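Local coordinates for lipopolysaccharide heptosyltransferase 2 (Escherichia coli, PDB 1PSW), which transfers the second heptose, from ADP-L-glycero-beta-D-manno-heptose, onto the heptosyl-Kdo2-lipid A module during assembly of the lipopolysaccharide core, at residues 267-272 and 285-290. Numbering follows the deposited sequence.
Sequences TNDSGL and ALYGPS
D269 lies over one face of the Y287 ring, its CB 4.1 Å from the ring centroid in a CH-pi contact. With CG anti to the backbone N (chi1 176°), the carboxylate lies over the ring's CE2 side, its plane 29° from the ring plane, CG 3.5 Å from Y287 CE2. Aspartate suits this place: its methylene packs on the ring while OD2 stands 3.0 Å from OG of S290, whose short hydroxyl probably donates, and OD1 accepts a hydrogen bond from a water that in turn accepts one from the Y287 hydroxyl. Tyrosine offers ring face and hydroxyl; an alanine in its place would probably leave CB without that face and OD1 without its water link, the carboxylate less firmly held in rotation. Earlier in both segments the strands pair in parallel, L286 N donating to T267 O at 2.8 Å, nearly straight. Where they part, a second water bridges D269 N and L286 O. An amide suits N268: OD1 accepts from W197 N and ND2 donates to G188 O. The contact closes a beta-alpha-beta unit of the GT-B fold: helix 271-278, whose M273 touches T267, A285 and Y287, joins strands 264-268 and 283-287, and strand 302-306 flanks the latter.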
ATOM      1  N   THR A 267      12.774  -0.940   0.237  1.00 13.47           N
ATOM      2  CA  THR A 267      11.940   0.196  -0.122  1.00 15.41           C
ATOM      3  C   THR A 267      12.016   1.342   0.884  1.00 15.08           C
ATOM      4  O   THR A 267      12.475   1.170   2.011  1.00 14.84           O
ATOM      5  CB  THR A 267      10.462  -0.237  -0.198  1.00 18.27           C
ATOM      6  OG1 THR A 267       9.642   0.889  -0.534  1.00 22.44           O
ATOM      7  CG2 THR A 267      10.012  -0.781   1.146  1.00 18.55           C
ATOM      8  N   ASN A 268      11.558   2.508   0.445  1.00 14.08           N
ATOM      9  CA  ASN A 268      11.486   3.685   1.292  1.00 16.36           C
ATOM     10  C   ASN A 268      10.088   3.629   1.917  1.00 16.92           C
ATOM     11  O   ASN A 268       9.314   2.710   1.649  1.00 17.75           O
ATOM     12  CB  ASN A 268      11.577   4.964   0.451  1.00 15.53           C
ATOM     13  CG  ASN A 268      12.787   4.997  -0.450  1.00 16.38           C
ATOM     14  OD1 ASN A 268      13.917   4.795  -0.009  1.00 18.96           O
ATOM     15  ND2 ASN A 268      12.553   5.274  -1.730  1.00 16.87           N
ATOM     16  N   ASP A 269       9.764   4.630   2.725  1.00 18.21           N
ATOM     17  CA  ASP A 269       8.443   4.727   3.344  1.00 20.89           C
ATOM     18  C   ASP A 269       7.508   5.159   2.214  1.00 21.38           C
ATOM     19  O   ASP A 269       7.405   6.346   1.903  1.00 23.46           O
ATOM     20  CB  ASP A 269       8.485   5.781   4.457  1.00 22.37           C
ATOM     21  CG  ASP A 269       7.132   6.028   5.110  1.00 24.24           C
ATOM     22  OD1 ASP A 269       6.212   5.203   4.933  1.00 24.77           O
ATOM     23  OD2 ASP A 269       7.001   7.057   5.816  1.00 27.05           O
ATOM     24  N   SER A 270       6.851   4.186   1.589  1.00 20.43           N
ATOM     25  CA  SER A 270       5.952   4.456   0.472  1.00 19.55           C
ATOM     26  C   SER A 270       4.783   3.476   0.404  1.00 18.89           C
ATOM     27  O   SER A 270       4.695   2.545   1.199  1.00 17.52           O
ATOM     28  CB  SER A 270       6.733   4.372  -0.837  1.00 21.99           C
ATOM     29  OG  SER A 270       7.120   3.027  -1.082  1.00 24.46           O
ATOM     30  N   GLY A 271       3.890   3.688  -0.560  1.00 18.51           N
ATOM     31  CA  GLY A 271       2.750   2.801  -0.718  1.00 18.16           C
ATOM     32  C   GLY A 271       3.096   1.351  -1.032  1.00 18.14           C
ATOM     33  O   GLY A 271       2.459   0.431  -0.507  1.00 18.09           O
ATOM     34  N   LEU A 272       4.096   1.122  -1.879  1.00 15.96           N
ATOM     35  CA  LEU A 272       4.451  -0.251  -2.223  1.00 17.55           C
ATOM     36  C   LEU A 272       5.002  -1.019  -1.032  1.00 16.70           C
ATOM     37  O   LEU A 272       4.942  -2.246  -1.006  1.00 17.08           O
ATOM     38  CB  LEU A 272       5.442  -0.283  -3.391  1.00 17.47           C
ATOM     39  CG  LEU A 272       4.863   0.143  -4.753  1.00 19.05           C
ATOM     40  CD1 LEU A 272       5.985   0.114  -5.791  1.00 18.43           C
ATOM     41  CD2 LEU A 272       3.727  -0.800  -5.174  1.00 17.81           C
ATOM     42  N   ALA A 285      12.766  -1.699   5.172  1.00 14.18           N
ATOM     43  CA  ALA A 285      12.191  -0.378   4.959  1.00 14.34           C
ATOM     44  C   ALA A 285      13.117   0.710   5.500  1.00 16.00           C
ATOM     45  O   ALA A 285      13.446   0.736   6.683  1.00 15.89           O
ATOM     46  CB  ALA A 285      10.826  -0.303   5.628  1.00 13.68           C
ATOM     47  N   LEU A 286      13.532   1.607   4.609  1.00 15.83           N
ATOM     48  CA  LEU A 286      14.449   2.687   4.951  1.00 15.44           C
ATOM     49  C   LEU A 286      13.762   4.007   5.269  1.00 15.92           C
ATOM     50  O   LEU A 286      13.071   4.586   4.422  1.00 16.91           O
ATOM     51  CB  LEU A 286      15.438   2.878   3.804  1.00 14.37           C
ATOM     52  CG  LEU A 286      16.036   1.562   3.293  1.00 15.17           C
ATOM     53  CD1 LEU A 286      17.031   1.862   2.178  1.00 15.63           C
ATOM     54  CD2 LEU A 286      16.733   0.807   4.437  1.00 13.46           C
ATOM     55  N   TYR A 287      13.972   4.488   6.490  1.00 15.18           N
ATOM     56  CA  TYR A 287      13.374   5.741   6.944  1.00 17.20           C
ATOM     57  C   TYR A 287      14.396   6.836   7.213  1.00 18.48           C
ATOM     58  O   TYR A 287      15.514   6.571   7.652  1.00 18.24           O
ATOM     59  CB  TYR A 287      12.576   5.516   8.225  1.00 18.33           C
ATOM     60  CG  TYR A 287      11.269   4.790   8.030  1.00 18.87           C
ATOM     61  CD1 TYR A 287      11.236   3.416   7.780  1.00 18.96           C
ATOM     62  CD2 TYR A 287      10.060   5.478   8.106  1.00 17.35           C
ATOM     63  CE1 TYR A 287      10.023   2.748   7.615  1.00 19.09           C
ATOM     64  CE2 TYR A 287       8.846   4.821   7.943  1.00 18.79           C
ATOM     65  CZ  TYR A 287       8.832   3.460   7.702  1.00 18.48           C
ATOM     66  OH  TYR A 287       7.628   2.803   7.562  1.00 19.15           O
ATOM     67  N   GLY A 288      13.979   8.067   6.951  1.00 19.10           N
ATOM     68  CA  GLY A 288      14.830   9.215   7.176  1.00 19.50           C
ATOM     69  C   GLY A 288      14.080  10.261   7.985  1.00 21.32           C
ATOM     70  O   GLY A 288      13.929  10.104   9.197  1.00 21.80           O
ATOM     71  N   PRO A 289      13.575  11.331   7.352  1.00 21.45           N
ATOM     72  CA  PRO A 289      12.852  12.361   8.102  1.00 25.18           C
ATOM     73  C   PRO A 289      11.521  11.895   8.701  1.00 27.12           C
ATOM     74  O   PRO A 289      11.068  12.448   9.702  1.00 30.59           O
ATOM     75  CB  PRO A 289      12.681  13.470   7.072  1.00 23.26           C
ATOM     76  CG  PRO A 289      12.512  12.702   5.799  1.00 23.05           C
ATOM     77  CD  PRO A 289      13.605  11.655   5.915  1.00 22.44           C
ATOM     78  N   SER A 290      10.899  10.883   8.100  1.00 27.47           N
ATOM     79  CA  SER A 290       9.624  10.362   8.599  1.00 26.61           C
ATOM     80  C   SER A 290       9.838   9.148   9.503  1.00 25.08           C
ATOM     81  O   SER A 290      10.909   8.548   9.503  1.00 25.04           O
ATOM     82  CB  SER A 290       8.726   9.964   7.424  1.00 25.87           C
ATOM     83  OG  SER A 290       9.239   8.830   6.734  1.00 28.62           O
TER
HETATM   84  O   HOH W   1      11.696   6.734   3.630  1.00 18.79           O
HETATM   85  O   HOH W   2       5.418   4.435   7.670  1.00 27.70           O